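Local coordinates for leucine aminopeptidase A1, chloroplastic (Solanum lycopersicum, PDB 5D8N), which removes N-terminal amino acids from peptides as a magnesium-dependent homohexameric aminopeptidase, regulates wound signalling, has a role in insect defence, and has chaperone activity, at residues Ala329-Gly334 and Ser520-Trp525; Gly415-Ala420 and Gly478-Gly483; Val419-Ser424 and Trp451-Glu456. The protein carries 1 engineered substitution. All blocks are in the same frame, centred on the assembly; numbering follows the deposited sequence.

Contact 1 (Ala329-Gly334 and Ser520-Trp525); sequences AAAVLG and STLVEW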
ATOM      1  N   ALA A 329     -23.737  19.063 -12.106  1.00 17.96           N
ATOM      2  CA  ALA A 329     -23.999  20.345 -12.728  1.00 18.86           C
ATOM      3  C   ALA A 329     -24.457  20.158 -14.160  1.00 19.50           C
ATOM      4  O   ALA A 329     -25.296  20.901 -14.679  1.00 20.13           O
ATOM      5  CB  ALA A 329     -22.754  21.214 -12.691  1.00 19.25           C
ATOM      6  N   ALA A 330     -23.798  19.251 -14.859  1.00 19.26           N
ATOM      7  CA  ALA A 330     -24.131  19.028 -16.264  1.00 18.92           C
ATOM      8  C   ALA A 330     -25.577  18.571 -16.434  1.00 18.21           C
ATOM      9  O   ALA A 330     -26.250  18.975 -17.378  1.00 17.85           O
ATOM     10  CB  ALA A 330     -23.178  18.014 -16.853  1.00 19.50           C
ATOM     11  N   ALA A 331     -26.048  17.718 -15.529  1.00 17.38           N
ATOM     12  CA  ALA A 331     -27.412  17.224 -15.621  1.00 19.24           C
ATOM     13  C   ALA A 331     -28.386  18.357 -15.332  1.00 19.57           C
ATOM     14  O   ALA A 331     -29.424  18.498 -15.988  1.00 22.31           O
ATOM     15  CB  ALA A 331     -27.639  16.070 -14.659  1.00 19.91           C
ATOM     16  N   VAL A 332     -28.014  19.207 -14.388  1.00 17.62           N
ATOM     17  CA  VAL A 332     -28.860  20.353 -14.070  1.00 18.33           C
ATOM     18  C   VAL A 332     -28.975  21.337 -15.236  1.00 19.66           C
ATOM     19  O   VAL A 332     -30.066  21.792 -15.588  1.00 20.18           O
ATOM     20  CB  VAL A 332     -28.384  21.021 -12.777  1.00 17.23           C
ATOM     21  CG1 VAL A 332     -29.027  22.369 -12.547  1.00 17.82           C
ATOM     22  CG2 VAL A 332     -28.683  20.095 -11.591  1.00 18.71           C
ATOM     23  N   LEU A 333     -27.849  21.700 -15.832  1.00 19.70           N
ATOM     24  CA  LEU A 333     -27.890  22.636 -16.969  1.00 20.60           C
ATOM     25  C   LEU A 333     -28.543  22.020 -18.201  1.00 20.25           C
ATOM     26  O   LEU A 333     -29.293  22.675 -18.916  1.00 19.07           O
ATOM     27  CB  LEU A 333     -26.487  23.124 -17.293  1.00 21.71           C
ATOM     28  CG  LEU A 333     -25.888  23.982 -16.171  1.00 26.43           C
ATOM     29  CD1 LEU A 333     -24.477  24.374 -16.539  1.00 32.24           C
ATOM     30  CD2 LEU A 333     -26.665  25.251 -15.889  1.00 28.55           C
ATOM     31  N   GLY A 334     -28.320  20.722 -18.391  1.00 19.56           N
ATOM     32  CA  GLY A 334     -29.025  19.969 -19.423  1.00 19.46           C
ATOM     33  C   GLY A 334     -30.529  19.988 -19.251  1.00 18.59           C
ATOM     34  O   GLY A 334     -31.280  20.214 -20.198  1.00 17.40           O
ATOM     35  N   SER A 520     -32.815  13.409 -18.353  1.00 18.83           N
ATOM     36  CA  SER A 520     -34.152  12.930 -18.703  1.00 18.79           C
ATOM     37  C   SER A 520     -35.013  12.719 -17.476  1.00 18.67           C
ATOM     38  O   SER A 520     -36.215  12.986 -17.495  1.00 19.75           O
ATOM     39  CB  SER A 520     -34.091  11.663 -19.573  1.00 18.94           C
ATOM     40  OG  SER A 520     -33.369  10.641 -18.880  1.00 20.58           O
ATOM     41  N   THR A 521     -34.430  12.169 -16.418  1.00 17.26           N
ATOM     42  CA  THR A 521     -35.179  11.943 -15.190  1.00 17.19           C
ATOM     43  C   THR A 521     -35.633  13.272 -14.553  1.00 19.03           C
ATOM     44  O   THR A 521     -36.790  13.416 -14.116  1.00 18.31           O
ATOM     45  CB  THR A 521     -34.375  11.095 -14.186  1.00 16.85           C
ATOM     46  OG1 THR A 521     -34.084   9.814 -14.761  1.00 17.89           O
ATOM     47  CG2 THR A 521     -35.124  10.887 -12.893  1.00 17.25           C
ATOM     48  N   LEU A 522     -34.735  14.251 -14.508  1.00 18.82           N
ATOM     49  CA  LEU A 522     -35.104  15.536 -13.951  1.00 19.94           C
ATOM     50  C   LEU A 522     -36.236  16.210 -14.731  1.00 20.63           C
ATOM     51  O   LEU A 522     -37.136  16.827 -14.150  1.00 21.32           O
ATOM     52  CB  LEU A 522     -33.901  16.469 -13.872  1.00 19.72           C
ATOM     53  CG  LEU A 522     -32.776  16.024 -12.919  1.00 19.04           C
ATOM     54  CD1 LEU A 522     -31.624  17.011 -12.965  1.00 19.54           C
ATOM     55  CD2 LEU A 522     -33.244  15.773 -11.502  1.00 18.48           C
ATOM     56  N   VAL A 523     -36.150  16.148 -16.050  1.00 20.90           N
ATOM     57  CA  VAL A 523     -37.194  16.711 -16.886  1.00 21.71           C
ATOM     58  C   VAL A 523     -38.527  16.029 -16.576  1.00 22.56           C
ATOM     59  O   VAL A 523     -39.556  16.717 -16.425  1.00 21.32           O
ATOM     60  CB  VAL A 523     -36.863  16.625 -18.385  1.00 21.78           C
ATOM     61  CG1 VAL A 523     -38.089  16.952 -19.240  1.00 20.56           C
ATOM     62  CG2 VAL A 523     -35.710  17.559 -18.706  1.00 22.97           C
ATOM     63  N   GLU A 524     -38.525  14.697 -16.555  1.00 21.17           N
ATOM     64  CA  GLU A 524     -39.759  13.975 -16.240  1.00 22.64           C
ATOM     65  C   GLU A 524     -40.274  14.398 -14.881  1.00 22.53           C
ATOM     66  O   GLU A 524     -41.479  14.533 -14.682  1.00 22.75           O
ATOM     67  CB  GLU A 524     -39.577  12.460 -16.267  1.00 24.83           C
ATOM     68  CG  GLU A 524     -39.468  11.882 -17.674  1.00 30.62           C
ATOM     69  CD  GLU A 524     -40.758  11.993 -18.492  1.00 35.96           C
ATOM     70  OE1 GLU A 524     -41.860  12.021 -17.896  1.00 28.11           O
ATOM     71  OE2 GLU A 524     -40.654  11.912 -19.736  1.00 45.48           O
ATOM     72  N   TRP A 525     -39.383  14.537 -13.908  1.00 20.68           N
ATOM     73  CA  TRP A 525     -39.823  14.885 -12.568  1.00 20.57           C
ATOM     74  C   TRP A 525     -40.478  16.268 -12.543  1.00 21.32           C
ATOM     75  O   TRP A 525     -41.492  16.486 -11.891  1.00 21.15           O
ATOM     76  CB  TRP A 525     -38.636  14.858 -11.597  1.00 21.42           C
ATOM     77  CG  TRP A 525     -38.989  15.289 -10.202  1.00 21.65           C
ATOM     78  CD1 TRP A 525     -39.744  14.596  -9.297  1.00 22.40           C
ATOM     79  CD2 TRP A 525     -38.666  16.532  -9.586  1.00 21.17           C
ATOM     80  NE1 TRP A 525     -39.762  15.262  -8.098  1.00 22.63           N
ATOM     81  CE2 TRP A 525     -39.164  16.480  -8.267  1.00 21.39           C
ATOM     82  CE3 TRP A 525     -37.868  17.619  -9.962  1.00 21.95           C
ATOM     83  CZ2 TRP A 525     -38.918  17.486  -7.336  1.00 21.54           C
ATOM     84  CZ3 TRP A 525     -37.653  18.644  -9.049  1.00 21.30           C
ATOM     85  CH2 TRP A 525     -38.151  18.549  -7.737  1.00 21.39           C
TER

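Contact 2 (Gly415-Ala420 and Gly478-Gly483); sequences GAIMVA and GGAITG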
ATOM      1  N   GLY A 415     -17.117   7.456  -3.804  1.00 22.25           N
ATOM      2  CA  GLY A 415     -16.794   6.149  -4.395  1.00 20.90           C
ATOM      3  C   GLY A 415     -17.665   5.069  -3.762  1.00 20.68           C
ATOM      4  O   GLY A 415     -17.908   4.006  -4.333  1.00 20.69           O
ATOM      5  N   ALA A 416     -18.095   5.302  -2.527  1.00 20.66           N
ATOM      6  CA  ALA A 416     -18.799   4.274  -1.782  1.00 19.85           C
ATOM      7  C   ALA A 416     -20.076   3.863  -2.520  1.00 20.14           C
ATOM      8  O   ALA A 416     -20.486   2.695  -2.483  1.00 18.68           O
ATOM      9  CB  ALA A 416     -19.153   4.785  -0.408  1.00 20.98           C
ATOM     10  N   ILE A 417     -20.757   4.829  -3.131  1.00 18.66           N
ATOM     11  CA  ILE A 417     -22.015   4.485  -3.822  1.00 19.49           C
ATOM     12  C   ILE A 417     -21.781   3.566  -5.020  1.00 17.84           C
ATOM     13  O   ILE A 417     -22.605   2.726  -5.305  1.00 17.27           O
ATOM     14  CB  ILE A 417     -22.821   5.728  -4.261  1.00 19.13           C
ATOM     15  CG1 ILE A 417     -24.251   5.337  -4.568  1.00 19.45           C
ATOM     16  CG2 ILE A 417     -22.188   6.372  -5.485  1.00 21.60           C
ATOM     17  CD1 ILE A 417     -25.012   4.855  -3.347  1.00 20.78           C
ATOM     18  N   MET A 418     -20.626   3.676  -5.669  1.00 18.59           N
ATOM     19  CA  MET A 418     -20.269   2.741  -6.737  1.00 20.29           C
ATOM     20  C   MET A 418     -19.895   1.361  -6.201  1.00 19.06           C
ATOM     21  O   MET A 418     -20.237   0.361  -6.806  1.00 19.24           O
ATOM     22  CB  MET A 418     -19.138   3.270  -7.625  1.00 21.80           C
ATOM     23  CG  MET A 418     -19.514   4.555  -8.360  1.00 24.69           C
ATOM     24  SD  MET A 418     -18.143   5.273  -9.293  1.00 27.44           S
ATOM     25  CE  MET A 418     -17.908   4.025 -10.557  1.00 33.66           C
ATOM     26  N   VAL A 419     -19.286   1.276  -5.028  1.00 20.23           N
ATOM     27  CA  VAL A 419     -19.110  -0.028  -4.376  1.00 18.88           C
ATOM     28  C   VAL A 419     -20.462  -0.670  -4.148  1.00 18.42           C
ATOM     29  O   VAL A 419     -20.679  -1.814  -4.526  1.00 18.48           O
ATOM     30  CB  VAL A 419     -18.375   0.078  -3.042  1.00 19.51           C
ATOM     31  CG1 VAL A 419     -18.388  -1.274  -2.329  1.00 21.45           C
ATOM     32  CG2 VAL A 419     -16.937   0.524  -3.286  1.00 20.14           C
ATOM     33  N   ALA A 420     -21.413   0.138  -3.695  1.00 17.75           N
ATOM     34  CA  ALA A 420     -22.748  -0.329  -3.340  1.00 17.44           C
ATOM     35  C   ALA A 420     -23.587  -0.755  -4.543  1.00 18.05           C
ATOM     36  O   ALA A 420     -24.300  -1.767  -4.487  1.00 15.70           O
ATOM     37  CB  ALA A 420     -23.468   0.775  -2.588  1.00 17.27           C
ATOM     38  N   GLY A 478     -20.517   2.885   5.115  1.00 22.38           N
ATOM     39  CA  GLY A 478     -21.644   3.802   5.200  1.00 21.26           C
ATOM     40  C   GLY A 478     -21.456   5.152   4.516  1.00 19.20           C
ATOM     41  O   GLY A 478     -22.197   6.080   4.771  1.00 16.53           O
ATOM     42  N   GLY A 479     -20.359   5.302   3.789  1.00 19.95           N
ATOM     43  CA  GLY A 479     -19.850   6.609   3.360  1.00 19.35           C
ATOM     44  C   GLY A 479     -20.826   7.391   2.486  1.00 20.19           C
ATOM     45  O   GLY A 479     -20.892   8.618   2.554  1.00 20.04           O
ATOM     46  N   ALA A 480     -21.630   6.688   1.697  1.00 20.32           N
ATOM     47  CA  ALA A 480     -22.631   7.363   0.877  1.00 20.02           C
ATOM     48  C   ALA A 480     -23.804   7.821   1.718  1.00 18.22           C
ATOM     49  O   ALA A 480     -24.379   8.862   1.437  1.00 17.86           O
ATOM     50  CB  ALA A 480     -23.117   6.453  -0.236  1.00 20.12           C
ATOM     51  N   ILE A 481     -24.103   7.075   2.777  1.00 17.28           N
ATOM     52  CA  ILE A 481     -25.124   7.462   3.720  1.00 17.09           C
ATOM     53  C   ILE A 481     -24.722   8.683   4.554  1.00 18.14           C
ATOM     54  O   ILE A 481     -25.519   9.618   4.714  1.00 17.41           O
ATOM     55  CB  ILE A 481     -25.465   6.304   4.660  1.00 17.40           C
ATOM     56  CG1 ILE A 481     -26.032   5.141   3.849  1.00 17.51           C
ATOM     57  CG2 ILE A 481     -26.425   6.751   5.754  1.00 18.17           C
ATOM     58  CD1 ILE A 481     -26.178   3.868   4.635  1.00 18.48           C
ATOM     59  N   THR A 482     -23.533   8.662   5.145  1.00 18.55           N
ATOM     60  CA  THR A 482     -23.092   9.807   5.933  1.00 19.08           C
ATOM     61  C   THR A 482     -22.852  11.047   5.059  1.00 20.19           C
ATOM     62  O   THR A 482     -23.079  12.181   5.481  1.00 21.16           O
ATOM     63  CB  THR A 482     -21.832   9.506   6.755  1.00 20.72           C
ATOM     64  OG1 THR A 482     -20.800   8.969   5.903  1.00 20.25           O
ATOM     65  CG2 THR A 482     -22.148   8.538   7.890  1.00 21.69           C
ATOM     66  N   GLY A 483     -22.539  10.839   3.784  1.00 19.54           N
ATOM     67  CA  GLY A 483     -22.526  11.947   2.832  1.00 20.09           C
ATOM     68  C   GLY A 483     -23.892  12.596   2.735  1.00 20.12           C
ATOM     69  O   GLY A 483     -24.025  13.820   2.806  1.00 20.02           O
TER

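Contact 3 (Val419-Ser424 and Trp451-Glu456); sequences VALGPS and WRMPME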
ATOM      1  N   VAL A 419     -19.286   1.276  -5.028  1.00 20.23           N
ATOM      2  CA  VAL A 419     -19.110  -0.028  -4.376  1.00 18.88           C
ATOM      3  C   VAL A 419     -20.462  -0.670  -4.148  1.00 18.42           C
ATOM      4  O   VAL A 419     -20.679  -1.814  -4.526  1.00 18.48           O
ATOM      5  CB  VAL A 419     -18.375   0.078  -3.042  1.00 19.51           C
ATOM      6  CG1 VAL A 419     -18.388  -1.274  -2.329  1.00 21.45           C
ATOM      7  CG2 VAL A 419     -16.937   0.524  -3.286  1.00 20.14           C
ATOM      8  N   ALA A 420     -21.413   0.138  -3.695  1.00 17.75           N
ATOM      9  CA  ALA A 420     -22.748  -0.329  -3.340  1.00 17.44           C
ATOM     10  C   ALA A 420     -23.587  -0.755  -4.543  1.00 18.05           C
ATOM     11  O   ALA A 420     -24.300  -1.767  -4.487  1.00 15.70           O
ATOM     12  CB  ALA A 420     -23.468   0.775  -2.588  1.00 17.27           C
ATOM     13  N   LEU A 421     -23.638   0.119  -5.553  1.00 18.48           N
ATOM     14  CA  LEU A 421     -24.640  -0.017  -6.595  1.00 18.96           C
ATOM     15  C   LEU A 421     -24.036  -0.198  -7.970  1.00 19.09           C
ATOM     16  O   LEU A 421     -24.760  -0.321  -8.942  1.00 18.70           O
ATOM     17  CB  LEU A 421     -25.580   1.183  -6.607  1.00 18.48           C
ATOM     18  CG  LEU A 421     -26.488   1.353  -5.397  1.00 19.75           C
ATOM     19  CD1 LEU A 421     -27.283   2.667  -5.454  1.00 19.63           C
ATOM     20  CD2 LEU A 421     -27.455   0.202  -5.333  1.00 21.31           C
ATOM     21  N   GLY A 422     -22.712  -0.237  -8.033  1.00 18.78           N
ATOM     22  CA  GLY A 422     -22.031  -0.472  -9.278  1.00 19.78           C
ATOM     23  C   GLY A 422     -21.930   0.776 -10.129  1.00 19.83           C
ATOM     24  O   GLY A 422     -22.321   1.852  -9.718  1.00 21.20           O
ATOM     25  N   PRO A 423     -21.450   0.621 -11.359  1.00 20.00           N
ATOM     26  CA  PRO A 423     -21.235   1.764 -12.248  1.00 20.47           C
ATOM     27  C   PRO A 423     -22.491   2.396 -12.854  1.00 20.73           C
ATOM     28  O   PRO A 423     -22.419   3.518 -13.366  1.00 21.12           O
ATOM     29  CB  PRO A 423     -20.356   1.189 -13.362  1.00 21.79           C
ATOM     30  CG  PRO A 423     -20.597  -0.294 -13.346  1.00 23.45           C
ATOM     31  CD  PRO A 423     -20.873  -0.625 -11.889  1.00 22.66           C
ATOM     32  N   SER A 424     -23.618   1.690 -12.820  1.00 18.53           N
ATOM     33  CA  SER A 424     -24.740   2.015 -13.668  1.00 18.06           C
ATOM     34  C   SER A 424     -25.980   2.537 -12.940  1.00 17.36           C
ATOM     35  O   SER A 424     -26.930   2.974 -13.594  1.00 17.39           O
ATOM     36  CB  SER A 424     -25.155   0.802 -14.491  1.00 20.28           C
ATOM     37  OG  SER A 424     -24.082   0.262 -15.221  1.00 22.43           O
ATOM     38  N   TRP A 451     -31.729   3.870  -7.334  1.00 19.85           N
ATOM     39  CA  TRP A 451     -32.204   3.028  -6.245  1.00 17.52           C
ATOM     40  C   TRP A 451     -32.117   3.831  -4.955  1.00 18.20           C
ATOM     41  O   TRP A 451     -31.072   4.400  -4.629  1.00 18.01           O
ATOM     42  CB  TRP A 451     -31.339   1.776  -6.140  1.00 17.19           C
ATOM     43  CG  TRP A 451     -31.858   0.702  -5.215  1.00 17.31           C
ATOM     44  CD1 TRP A 451     -31.518   0.502  -3.910  1.00 17.29           C
ATOM     45  CD2 TRP A 451     -32.846  -0.289  -5.525  1.00 18.09           C
ATOM     46  NE1 TRP A 451     -32.175  -0.604  -3.403  1.00 17.53           N
ATOM     47  CE2 TRP A 451     -32.979  -1.121  -4.391  1.00 18.26           C
ATOM     48  CE3 TRP A 451     -33.665  -0.521  -6.640  1.00 19.69           C
ATOM     49  CZ2 TRP A 451     -33.922  -2.143  -4.325  1.00 19.33           C
ATOM     50  CZ3 TRP A 451     -34.529  -1.624  -6.623  1.00 21.94           C
ATOM     51  CH2 TRP A 451     -34.653  -2.423  -5.457  1.00 21.81           C
ATOM     52  N   ARG A 452     -33.213   3.853  -4.202  1.00 17.97           N
ATOM     53  CA  ARG A 452     -33.196   4.525  -2.925  1.00 18.05           C
ATOM     54  C   ARG A 452     -32.320   3.779  -1.923  1.00 18.72           C
ATOM     55  O   ARG A 452     -32.325   2.541  -1.850  1.00 19.22           O
ATOM     56  CB  ARG A 452     -34.601   4.678  -2.377  1.00 17.90           C
ATOM     57  CG  ARG A 452     -34.657   5.651  -1.213  1.00 19.09           C
ATOM     58  CD  ARG A 452     -36.007   5.624  -0.517  1.00 19.18           C
ATOM     59  NE  ARG A 452     -36.126   6.645   0.515  1.00 20.04           N
ATOM     60  CZ  ARG A 452     -37.219   6.847   1.256  1.00 21.04           C
ATOM     61  NH1 ARG A 452     -38.324   6.181   1.006  1.00 19.67           N
ATOM     62  NH2 ARG A 452     -37.256   7.840   2.142  1.00 22.81           N
ATOM     63  N   MET A 453     -31.558   4.552  -1.162  1.00 17.40           N
ATOM     64  CA  MET A 453     -30.727   4.017  -0.095  1.00 18.31           C
ATOM     65  C   MET A 453     -31.097   4.714   1.204  1.00 20.28           C
ATOM     66  O   MET A 453     -31.624   5.829   1.200  1.00 21.45           O
ATOM     67  CB  MET A 453     -29.249   4.306  -0.410  1.00 18.22           C
ATOM     68  CG  MET A 453     -28.773   3.608  -1.667  1.00 20.72           C
ATOM     69  SD  MET A 453     -28.527   1.841  -1.372  1.00 22.22           S
ATOM     70  CE  MET A 453     -27.024   1.867  -0.433  1.00 22.14           C
ATOM     71  N   PRO A 454     -30.873   4.044   2.334  1.00 19.07           N
ATOM     72  CA  PRO A 454     -31.457   4.553   3.572  1.00 18.97           C
ATOM     73  C   PRO A 454     -30.618   5.675   4.175  1.00 20.75           C
ATOM     74  O   PRO A 454     -29.399   5.571   4.246  1.00 20.58           O
ATOM     75  CB  PRO A 454     -31.410   3.323   4.484  1.00 19.75           C
ATOM     76  CG  PRO A 454     -30.194   2.570   4.018  1.00 19.60           C
ATOM     77  CD  PRO A 454     -30.163   2.768   2.521  1.00 18.69           C
ATOM     78  N   MET A 455     -31.271   6.686   4.726  1.00 21.25           N
ATOM     79  CA  MET A 455     -30.589   7.660   5.548  1.00 21.83           C
ATOM     80  C   MET A 455     -30.548   7.242   7.011  1.00 22.23           C
ATOM     81  O   MET A 455     -31.349   7.703   7.827  1.00 22.49           O
ATOM     82  CB  MET A 455     -31.244   9.023   5.355  1.00 24.85           C
ATOM     83  CG  MET A 455     -30.941   9.511   3.940  1.00 28.10           C
ATOM     84  SD  MET A 455     -31.409  11.213   3.640  1.00 30.30           S
ATOM     85  CE  MET A 455     -30.200  12.045   4.656  1.00 29.00           C
ATOM     86  N   GLU A 456     -29.738   6.224   7.286  1.00 21.82           N
ATOM     87  CA  GLU A 456     -29.682   5.602   8.602  1.00 22.99           C
ATOM     88  C   GLU A 456     -29.143   6.564   9.665  1.00 22.75           C
ATOM     89  O   GLU A 456     -27.951   6.881   9.650  1.00 20.44           O
ATOM     90  CB  GLU A 456     -28.812   4.352   8.530  1.00 22.01           C
ATOM     91  CG  GLU A 456     -28.506   3.701   9.860  1.00 22.72           C
ATOM     92  CD  GLU A 456     -29.742   3.405  10.701  1.00 25.25           C
ATOM     93  OE1 GLU A 456     -30.750   2.920  10.152  1.00 24.55           O
ATOM     94  OE2 GLU A 456     -29.733   3.703  11.919  1.00 29.89           O
TER

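Contact 1 (Ala329-Gly334 and Ser520-Trp525)
Leu522 carries nearly all of this contact through one methyl group, CD1, which reaches across to the helix segment 329-334 beside Ala331 and Val332. Its side-chain contacts are apolar. CD1 lies 4.4 Å from Ala331 CB and, at the limit of contact, 4.5 Å from Val332 CG2, so the methyl is near two successive side chains of the facing helix and in loose contact with both. The leucine CG stands anti to its own carbonyl carbon (chi1 -65°), and the extended second torsion (chi2 178°) sends CD1 outward. On the other side Ala331 offers a short CB directed at helix 519-527, whereas the CB of Val332 turns away and only its CG2 branch meets the leucine.

Polar atoms enter only as backbone. The same CD1 rests 4.0 Å from Ala331 O, a van der Waals approach and the nearest of the pair, and no hydrogen bond links the segments. Each helix is held internally instead, as by Leu333 N to Ala329 O and by Trp525 N to Thr521 O. The closest pair of alpha carbons, Val332 CA and Leu522 CA, is 7.9 Å apart, and just 97 Å² is buried in total.

Further apolar packing lies beneath. Ala331 and Leu522 both touch Leu410 of strand 406-411, and Leu522 also meets Leu297, while Ala329 hydrogen-bonds through its backbone to Lys300, a ligand of one magnesium site. Two helices laid over one face of a central mixed sheet, meeting through small and branched aliphatic residues, are characteristic of the alpha/beta catalytic domain of M17 aminopeptidases.

Contact 2 (Gly415-Ala420 and Gly478-Gly483)
The CB of Ala416 presses against the main chain at the start of helix 479-488, with Ala480 N 3.8 Å away and the carbonyl carbon of Gly479 slightly farther off. Gly479 has no side chain, which leaves its backbone open to the methyl. The two alanines also meet directly, Ala416 CB to Ala480 CB at 4.3 Å. Beside them Ile417 adds a smaller second contact: its CD1 lies 4.0 Å from Ala480 CB, and its branching carbon CB is almost as near. Ala480 CB is therefore seated between the alanine and the isoleucine of the facing first turn. With CG1 of Ile417 opposite its backbone N (chi1 -163°) and the chain folded at chi2 (66°), CD1 is brought over the alanine methyl.

These small groups allow the backbones to come close, 5.5 Å between Ile417 CA and Ala480 CA. The axes of the two short helical segments approach to 9.4 Å, and their N-to-C directions differ by 131°. No hydrogen bond crosses between the two segments. Gly478 occupies the N-cap position of its helix, and its O accepts from Thr482 N at 2.9 Å. On the facing segment, Ile417 N is bonded to Thr414 OG1. Backbone bonds from Gly478 and Val419 also reach the second subunit. Gly479 lies near Arg389, a predicted active-site residue.

Farther out, Ala416 packs on Val419 of the second subunit and Ala420 on its own counterpart there. Within the chain, Ile417 and Ala480 both touch Phe429 of strand 426-429 and Asp501 of strand 496-501, so the paired helix starts sit over these neighbouring strands of the central sheet.

Contact 3 (Val419-Ser424 and Trp451-Glu456)
Leu421, in the last turn of helix 416-421, packs against Trp451 and Met453 at the edge strand 450-452. This strand completes a beta-alpha-beta unit with strand 426-429 and helix 433-446 in the catalytic domain's mixed sheet. The compact part is apolar, made by carbon atoms of Leu421, Ala420, Met453 and Trp451. Leu421 CD1 is shared by two partners, lying 4.2 Å from Met453 CG and equally close to Trp451 CB, so one methyl bridges two residues that are two positions apart. Leu421 and Met453 lie alongside one another, their side chains running in opposing directions. Successive bends in the methionine (chi2 -75°, chi3 -74°) fold its end back toward the helix, where Ala420 receives it. All three of Ala420, Leu421 and Met453 are buried, and Met453 also touches Phe429 of strand 426-429.

The other side is looser. Trp451 is partly exposed, and its ring meets the leucine only obliquely, by way of CD2. The indole is directed instead to the second subunit: NE1 donates to the backbone O of Arg452 there, the reciprocal bond is made by the partner tryptophan, and the side chain packs on Pro454 of that subunit. Just after the helix, Gly422 leaves helical geometry with a positive phi (81°). The alpha carbons of Leu421 and Trp451 stay 8.2 Å apart, CA to CA. The terminal methyl CE of Met453, a residue that also packs on Met453 of the second subunit, stops 4.3 Å from Ala420 CB.

All three contacts are apolar and lack a hydrogen bond between their segments, yet their settings differ. Contact 1 lies near the middle of the chain, fully buried, with no other subunit touching it. Contacts 2 and 3 are about 22 and 20 Å from it, centre to centre, and both border the second subunit. They share Val419 and Ala420 and use the two ends of helix 416-421: contact 2 sets an alanine against backbone and an isoleucine against a second alanine, contact 3 longer side chains against an edge strand. Their centres are about 7 Å apart, and they touch directly where Ile481 CG1 packs 3.4 Å from Pro454 O.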